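Local coordinates for uncharacterized hypothetical protein (Parabacteroides merdae, PDB 4EI0) that is of unknown function, a member of the DUF4466 family whose chain is built mainly of antiparallel beta-sheets, two copies forming the assembly, at residues E37-M42 with A107-Y112; F68-Y73 with P83-S88. All blocks are in the same frame, centred on the assembly; numbering follows the deposited sequence.

Contact 1. Residues E37-M42 with A107-Y112; sequences EFAYAM and AATLRY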
ATOM      1  N   GLU B  37      18.108  10.645   4.360  1.00 42.72           N
ATOM      2  CA  GLU B  37      16.890   9.849   4.381  1.00 42.40           C
ATOM      3  C   GLU B  37      16.925   8.761   3.327  1.00 42.94           C
ATOM      4  O   GLU B  37      17.284   9.026   2.169  1.00 41.71           O
ATOM      5  CB  GLU B  37      15.717  10.734   4.078  1.00 39.58           C
ATOM      6  CG  GLU B  37      14.384  10.017   4.199  1.00 51.82           C
ATOM      7  CD  GLU B  37      13.217  10.893   3.813  1.00 64.41           C
ATOM      8  OE1 GLU B  37      13.349  12.138   3.836  1.00 56.44           O
ATOM      9  OE2 GLU B  37      12.162  10.334   3.490  1.00 66.19           O
ATOM     10  N   PHE B  38      16.526   7.561   3.731  1.00 44.89           N
ATOM     11  CA  PHE B  38      16.549   6.374   2.875  1.00 41.98           C
ATOM     12  C   PHE B  38      15.140   5.719   2.904  1.00 44.11           C
ATOM     13  O   PHE B  38      14.433   5.820   3.910  1.00 40.87           O
ATOM     14  CB  PHE B  38      17.601   5.371   3.360  1.00 43.07           C
ATOM     15  CG  PHE B  38      19.026   5.837   3.241  1.00 38.08           C
ATOM     16  CD1 PHE B  38      19.595   6.605   4.224  1.00 43.14           C
ATOM     17  CD2 PHE B  38      19.768   5.528   2.137  1.00 45.92           C
ATOM     18  CE1 PHE B  38      20.904   7.035   4.110  1.00 40.64           C
ATOM     19  CE2 PHE B  38      21.074   5.965   2.004  1.00 48.45           C
ATOM     20  CZ  PHE B  38      21.644   6.715   2.998  1.00 42.26           C
ATOM     21  N   ALA B  39      14.743   5.063   1.810  1.00 36.02           N
ATOM     22  CA  ALA B  39      13.505   4.288   1.745  1.00 43.35           C
ATOM     23  C   ALA B  39      13.914   2.840   1.503  1.00 45.43           C
ATOM     24  O   ALA B  39      14.455   2.531   0.444  1.00 43.71           O
ATOM     25  CB  ALA B  39      12.594   4.789   0.634  1.00 36.49           C
ATOM     26  N   TYR B  40      13.726   1.989   2.513  1.00 43.34           N
ATOM     27  CA  TYR B  40      14.186   0.596   2.500  1.00 37.72           C
ATOM     28  C   TYR B  40      12.951  -0.289   2.264  1.00 39.61           C
ATOM     29  O   TYR B  40      12.086  -0.361   3.128  1.00 42.07           O
ATOM     30  CB  TYR B  40      14.812   0.207   3.807  1.00 44.64           C
ATOM     31  CG  TYR B  40      15.395  -1.203   3.893  1.00 47.56           C
ATOM     32  CD1 TYR B  40      16.123  -1.754   2.850  1.00 45.86           C
ATOM     33  CD2 TYR B  40      15.243  -1.969   5.050  1.00 49.27           C
ATOM     34  CE1 TYR B  40      16.654  -3.039   2.933  1.00 43.57           C
ATOM     35  CE2 TYR B  40      15.798  -3.251   5.155  1.00 50.88           C
ATOM     36  CZ  TYR B  40      16.510  -3.778   4.096  1.00 46.75           C
ATOM     37  OH  TYR B  40      17.065  -5.052   4.199  1.00 43.55           O
ATOM     38  N   ALA B  41      12.911  -0.941   1.094  1.00 39.13           N
ATOM     39  CA  ALA B  41      11.817  -1.819   0.659  1.00 41.16           C
ATOM     40  C   ALA B  41      12.175  -3.263   0.888  1.00 42.44           C
ATOM     41  O   ALA B  41      13.277  -3.693   0.528  1.00 49.03           O
ATOM     42  CB  ALA B  41      11.532  -1.604  -0.822  1.00 39.58           C
HETATM   43  N   MSE B  42      11.216  -4.022   1.412  1.00 42.56           N
HETATM   44  CA  MSE B  42      11.375  -5.458   1.688  1.00 45.72           C
HETATM   45  C   MSE B  42      10.158  -6.209   1.185  1.00 45.35           C
HETATM   46  O   MSE B  42       9.068  -5.670   1.172  1.00 40.67           O
HETATM   47  CB  MSE B  42      11.496  -5.682   3.204  1.00 43.88           C
HETATM   48  CG  MSE B  42      12.600  -4.881   3.859  1.00 45.87           C
HETATM   49 SE   MSE B  42      12.254  -4.541   5.724  0.75 46.65          SE
HETATM   50  CE  MSE B  42      11.052  -2.974   5.284  1.00 42.61           C
ATOM     51  N   ALA B 107       5.215  -7.302   2.820  1.00 43.70           N
ATOM     52  CA  ALA B 107       5.894  -6.267   2.028  1.00 40.90           C
ATOM     53  C   ALA B 107       5.781  -4.946   2.748  1.00 41.14           C
ATOM     54  O   ALA B 107       4.715  -4.605   3.277  1.00 42.42           O
ATOM     55  CB  ALA B 107       5.372  -6.169   0.571  1.00 40.60           C
ATOM     56  N   ALA B 108       6.896  -4.221   2.828  1.00 37.44           N
ATOM     57  CA  ALA B 108       6.847  -2.903   3.492  1.00 40.37           C
ATOM     58  C   ALA B 108       7.989  -2.040   2.973  1.00 39.08           C
ATOM     59  O   ALA B 108       8.983  -2.535   2.468  1.00 38.51           O
ATOM     60  CB  ALA B 108       6.969  -3.041   4.983  1.00 37.72           C
ATOM     61  N   THR B 109       7.803  -0.735   3.091  1.00 39.49           N
ATOM     62  CA  THR B 109       8.865   0.240   2.841  1.00 39.60           C
ATOM     63  C   THR B 109       8.986   1.170   4.007  1.00 40.55           C
ATOM     64  O   THR B 109       8.030   1.843   4.361  1.00 40.04           O
ATOM     65  CB  THR B 109       8.573   1.067   1.606  1.00 40.57           C
ATOM     66  OG1 THR B 109       8.451   0.204   0.507  1.00 44.68           O
ATOM     67  CG2 THR B 109       9.698   2.082   1.318  1.00 37.14           C
ATOM     68  N   LEU B 110      10.118   1.109   4.668  1.00 37.77           N
ATOM     69  CA  LEU B 110      10.351   1.867   5.876  1.00 38.93           C
ATOM     70  C   LEU B 110      11.348   2.934   5.555  1.00 43.77           C
ATOM     71  O   LEU B 110      12.266   2.693   4.766  1.00 44.20           O
ATOM     72  CB  LEU B 110      10.925   1.001   6.991  1.00 36.35           C
ATOM     73  CG  LEU B 110      10.060  -0.136   7.562  1.00 39.02           C
ATOM     74  CD1 LEU B 110      10.926  -0.900   8.536  1.00 32.47           C
ATOM     75  CD2 LEU B 110       8.781   0.418   8.212  1.00 41.11           C
ATOM     76  N   ARG B 111      11.139   4.114   6.149  1.00 42.47           N
ATOM     77  CA  ARG B 111      12.066   5.246   6.022  1.00 36.90           C
ATOM     78  C   ARG B 111      13.017   5.298   7.175  1.00 34.88           C
ATOM     79  O   ARG B 111      12.605   5.232   8.341  1.00 39.14           O
ATOM     80  CB  ARG B 111      11.272   6.509   5.919  1.00 40.24           C
ATOM     81  CG  ARG B 111      10.522   6.547   4.601  1.00 44.68           C
ATOM     82  CD  ARG B 111       9.609   7.739   4.502  1.00 50.30           C
ATOM     83  NE  ARG B 111       8.881   7.628   3.261  1.00 53.58           N
ATOM     84  CZ  ARG B 111       7.820   8.342   2.954  1.00 50.85           C
ATOM     85  NH1 ARG B 111       7.344   9.233   3.801  1.00 53.22           N
ATOM     86  NH2 ARG B 111       7.221   8.127   1.806  1.00 51.95           N
ATOM     87  N   TYR B 112      14.309   5.362   6.856  1.00 37.82           N
ATOM     88  CA  TYR B 112      15.379   5.507   7.834  1.00 36.54           C
ATOM     89  C   TYR B 112      15.986   6.892   7.696  1.00 39.70           C
ATOM     90  O   TYR B 112      16.249   7.357   6.570  1.00 39.30           O
ATOM     91  CB  TYR B 112      16.438   4.450   7.589  1.00 34.33           C
ATOM     92  CG  TYR B 112      17.774   4.618   8.299  1.00 42.85           C
ATOM     93  CD1 TYR B 112      17.923   4.329   9.642  1.00 38.32           C
ATOM     94  CD2 TYR B 112      18.905   4.986   7.598  1.00 45.30           C
ATOM     95  CE1 TYR B 112      19.135   4.468  10.283  1.00 39.82           C
ATOM     96  CE2 TYR B 112      20.119   5.142   8.227  1.00 42.56           C
ATOM     97  CZ  TYR B 112      20.232   4.869   9.554  1.00 43.78           C
ATOM     98  OH  TYR B 112      21.445   4.971  10.162  1.00 46.14           O
TER
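Phe-38, Tyr-40 and Met-42 pair with Tyr-112, Leu-110 and Ala-108 through six backbone hydrogen bonds, the straightest being Tyr-40 N to Leu-110 O (2.8 Å, 172° at the hydrogen). These six side chains share the tightly packed face. Phe-38 CD1 meets the edge of the Tyr-112 ring, 3.8 Å from CD2, the two side chains running side by side. Selenomethionine Met-42 bends at chi3 (-82°), which brings CE within 3.8 Å of Leu-110 CG; its CG lies over one face of the Tyr-40 ring, toward the rim. Strands 51-58 and 124-133 cover this face, with Phe-127 and Phe-129 against Phe-38.

The face bearing Ala-39, Ala-41, Thr-109 and Arg-111 is looser and partly exposed. Glu-37 OE2 stays 4.3 Å from Arg-111 NE and well out of the guanidinium plane; their salt bridges go to Arg-23 and Asp-81. Thr-109 straddles two alanines, CG2 4.0 Å from Ala-39 CB and OG1 3.8 Å from Ala-41 CB. An alanine here would probably leave Ala-39 CB and Ala-41 CB without these neighbours and open a shallow gap on this face. One packed and one partly exposed face suit an antiparallel pair inside a beta-sandwich.

Contact 2. Residues F68-Y73 with P83-S88; sequences FDPNSY and PVKVCS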
ATOM      1  N   PHE B  68      14.346   4.539  12.436  1.00 40.95           N
ATOM      2  CA  PHE B  68      13.396   4.091  11.430  1.00 38.25           C
ATOM      3  C   PHE B  68      12.044   4.591  11.867  1.00 36.13           C
ATOM      4  O   PHE B  68      11.634   4.356  12.979  1.00 37.98           O
ATOM      5  CB  PHE B  68      13.294   2.573  11.432  1.00 45.89           C
ATOM      6  CG  PHE B  68      14.201   1.867  10.490  1.00 40.23           C
ATOM      7  CD1 PHE B  68      14.023   1.973   9.114  1.00 40.75           C
ATOM      8  CD2 PHE B  68      15.129   0.965  10.964  1.00 43.30           C
ATOM      9  CE1 PHE B  68      14.811   1.250   8.226  1.00 53.10           C
ATOM     10  CE2 PHE B  68      15.919   0.268  10.083  1.00 42.86           C
ATOM     11  CZ  PHE B  68      15.747   0.396   8.716  1.00 47.84           C
ATOM     12  N   ASP B  69      11.322   5.253  10.985  1.00 39.33           N
ATOM     13  CA  ASP B  69       9.942   5.597  11.243  1.00 41.08           C
ATOM     14  C   ASP B  69       9.211   4.230  11.225  1.00 41.45           C
ATOM     15  O   ASP B  69       9.530   3.370  10.408  1.00 34.93           O
ATOM     16  CB  ASP B  69       9.539   6.616  10.143  1.00 38.15           C
ATOM     17  CG  ASP B  69       8.056   6.890   9.994  1.00 43.79           C
ATOM     18  OD1 ASP B  69       7.201   6.106  10.372  1.00 46.92           O
ATOM     19  OD2 ASP B  69       7.746   7.903   9.336  1.00 43.98           O
ATOM     20  N   PRO B  70       8.296   4.012  12.173  1.00 41.28           N
ATOM     21  CA  PRO B  70       7.673   2.710  12.308  1.00 40.30           C
ATOM     22  C   PRO B  70       6.548   2.455  11.290  1.00 43.10           C
ATOM     23  O   PRO B  70       5.891   1.390  11.368  1.00 38.88           O
ATOM     24  CB  PRO B  70       7.131   2.726  13.758  1.00 39.06           C
ATOM     25  CG  PRO B  70       6.822   4.182  14.010  1.00 38.47           C
ATOM     26  CD  PRO B  70       7.833   4.964  13.222  1.00 39.16           C
ATOM     27  N   ASN B  71       6.242   3.419  10.402  1.00 35.60           N
ATOM     28  CA  ASN B  71       5.182   3.212   9.433  1.00 40.79           C
ATOM     29  C   ASN B  71       5.725   2.687   8.137  1.00 43.25           C
ATOM     30  O   ASN B  71       6.727   3.152   7.682  1.00 39.91           O
ATOM     31  CB  ASN B  71       4.418   4.480   9.140  1.00 39.27           C
ATOM     32  CG  ASN B  71       3.718   5.007  10.360  1.00 42.75           C
ATOM     33  OD1 ASN B  71       2.638   4.563  10.729  1.00 42.68           O
ATOM     34  ND2 ASN B  71       4.319   5.985  10.972  1.00 42.95           N
ATOM     35  N   SER B  72       5.055   1.716   7.548  1.00 41.43           N
ATOM     36  CA  SER B  72       5.358   1.374   6.182  1.00 40.82           C
ATOM     37  C   SER B  72       4.536   2.305   5.328  1.00 38.15           C
ATOM     38  O   SER B  72       3.391   2.564   5.617  1.00 40.96           O
ATOM     39  CB  SER B  72       5.039  -0.083   5.854  1.00 48.92           C
ATOM     40  OG  SER B  72       5.083  -0.294   4.458  1.00 38.63           O
ATOM     41  N   TYR B  73       5.164   2.823   4.278  1.00 38.70           N
ATOM     42  CA  TYR B  73       4.549   3.756   3.340  1.00 40.91           C
ATOM     43  C   TYR B  73       4.177   2.978   2.101  1.00 45.67           C
ATOM     44  O   TYR B  73       5.042   2.661   1.329  1.00 50.67           O
ATOM     45  CB  TYR B  73       5.549   4.903   3.026  1.00 41.60           C
ATOM     46  CG  TYR B  73       5.648   5.822   4.249  1.00 42.26           C
ATOM     47  CD1 TYR B  73       4.732   6.860   4.428  1.00 42.77           C
ATOM     48  CD2 TYR B  73       6.564   5.586   5.242  1.00 44.61           C
ATOM     49  CE1 TYR B  73       4.768   7.639   5.569  1.00 45.61           C
ATOM     50  CE2 TYR B  73       6.605   6.354   6.380  1.00 49.08           C
ATOM     51  CZ  TYR B  73       5.692   7.386   6.535  1.00 47.65           C
ATOM     52  OH  TYR B  73       5.682   8.119   7.696  1.00 44.05           O
ATOM     53  N   PRO B  83       0.692   5.741   5.128  1.00 41.10           N
ATOM     54  CA  PRO B  83       1.414   5.189   6.242  1.00 40.46           C
ATOM     55  C   PRO B  83       0.511   4.206   7.040  1.00 38.02           C
ATOM     56  O   PRO B  83      -0.665   4.509   7.287  1.00 39.64           O
ATOM     57  CB  PRO B  83       1.780   6.415   7.075  1.00 47.31           C
ATOM     58  CG  PRO B  83       0.757   7.410   6.753  1.00 46.66           C
ATOM     59  CD  PRO B  83       0.288   7.146   5.365  1.00 45.64           C
ATOM     60  N   VAL B  84       1.081   3.048   7.352  1.00 41.26           N
ATOM     61  CA  VAL B  84       0.442   1.998   8.143  1.00 39.09           C
ATOM     62  C   VAL B  84       1.447   1.630   9.215  1.00 37.59           C
ATOM     63  O   VAL B  84       2.620   1.286   8.932  1.00 42.58           O
ATOM     64  CB  VAL B  84       0.071   0.754   7.288  1.00 40.40           C
ATOM     65  CG1 VAL B  84      -0.544  -0.336   8.189  1.00 40.35           C
ATOM     66  CG2 VAL B  84      -0.829   1.155   6.144  1.00 40.35           C
ATOM     67  N   LYS B  85       1.044   1.702  10.461  1.00 37.76           N
ATOM     68  CA  LYS B  85       2.024   1.547  11.598  1.00 37.28           C
ATOM     69  C   LYS B  85       2.229   0.066  11.873  1.00 38.88           C
ATOM     70  O   LYS B  85       1.527  -0.552  12.650  1.00 42.73           O
ATOM     71  CB  LYS B  85       1.555   2.298  12.863  1.00 43.26           C
ATOM     72  CG  LYS B  85       2.532   2.265  14.056  1.00 45.48           C
ATOM     73  CD  LYS B  85       2.679   3.599  14.779  1.00 53.50           C
ATOM     74  CE  LYS B  85       3.382   3.457  16.140  1.00 57.61           C
ATOM     75  NZ  LYS B  85       2.755   4.230  17.258  1.00 53.42           N
ATOM     76  N   VAL B  86       3.251  -0.493  11.238  1.00 40.40           N
ATOM     77  CA  VAL B  86       3.455  -1.935  11.230  1.00 44.87           C
ATOM     78  C   VAL B  86       4.563  -2.384  12.161  1.00 42.10           C
ATOM     79  O   VAL B  86       4.752  -3.577  12.375  1.00 44.87           O
ATOM     80  CB  VAL B  86       3.743  -2.455   9.807  1.00 36.35           C
ATOM     81  CG1 VAL B  86       2.517  -2.283   8.878  1.00 37.95           C
ATOM     82  CG2 VAL B  86       4.953  -1.776   9.241  1.00 39.45           C
ATOM     83  N   CYS B  87       5.285  -1.440  12.725  1.00 42.88           N
ATOM     84  CA  CYS B  87       6.412  -1.730  13.605  1.00 42.91           C
ATOM     85  C   CYS B  87       6.280  -1.096  14.949  1.00 43.68           C
ATOM     86  O   CYS B  87       5.549  -0.095  15.141  1.00 43.71           O
ATOM     87  CB  CYS B  87       7.715  -1.202  13.008  1.00 48.92           C
ATOM     88  SG  CYS B  87       8.268  -1.916  11.465  1.00 43.41           S
ATOM     89  N   SER B  88       7.017  -1.646  15.907  1.00 43.64           N
ATOM     90  CA  SER B  88       7.193  -0.947  17.189  1.00 44.57           C
ATOM     91  C   SER B  88       8.320   0.080  16.992  1.00 41.85           C
ATOM     92  O   SER B  88       8.934   0.124  15.941  1.00 42.47           O
ATOM     93  CB  SER B  88       7.512  -1.939  18.286  1.00 44.96           C
ATOM     94  OG  SER B  88       8.476  -2.875  17.817  1.00 47.77           O
TER
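Asn-71 and Tyr-73 both lean on Pro-83, whose CB sits 3.9 Å from Asn-71 CB and 3.6 Å from Tyr-73 CE1, the proline crossing each at a slant. Asn-71 CG is anti to its carbonyl carbon (chi1 -63°), and the two amide ends part ways. OD1 reaches over the other strand to within 3.2 Å of Lys-85 CA, while ND2 turns back to Asp-69 OD1 and donates to its syn lone pair (2.9 Å).

Asp-69 OD1 also accepts from the backbone N of Asn-71, closing an Asx turn, and Tyr-73 OH donates to Asp-69 OD2 (2.6 Å). Three bonds thus grip the carboxylate, and the last holds the hydroxyl end of Tyr-73, whose ring turns its edge to Asp-69 CG and makes a cation-pi contact with Arg-111.

Val-86 CG2 takes the crowded position between its backbone N and carbonyl carbon, and packs on Ser-72 CB at 3.8 Å. Ser-72 OG, anti to the backbone N (chi1 168°), is hydrogen-bonded to Thr-109 N. OG1 of Thr-105 of the second subunit is hydrogen-bonded to Pro-83 O. Pro-70 O accepts from both Val-86 N and Cys-87 N, each at 3.2 Å, while Ser-72 and Val-84 exchange ordinary antiparallel bonds; two successive N-H groups on one carbonyl, with Val-86 near-helical (psi -7°) and Cys-87 extended, fit a classic beta bulge at the end of the 67-75/81-85 hairpin away from its turn.

Contacts 1 and 2 belong to one antiparallel sheet, their centres about 9 Å apart, separated by the pairing of strand 107-115 with strand 67-75, where probable backbone hydrogen bonds form, such as Arg-111 O to Asp-69 N (2.9 Å). Contact 1 lies between inner strands, has six of twelve touching residues buried, and relies on regular bonding with aromatic and aliphatic packing on one face. Contact 2 ends on the outer strand 81-85, where the second subunit touches; its register breaks, its carboxylate, amide and phenol gather on the face that Arg-111 also occupies, and four of its ten touching residues, Val-86 and Cys-87 among them, are buried. In sequence, 68-88 nests inside contact 1's loop.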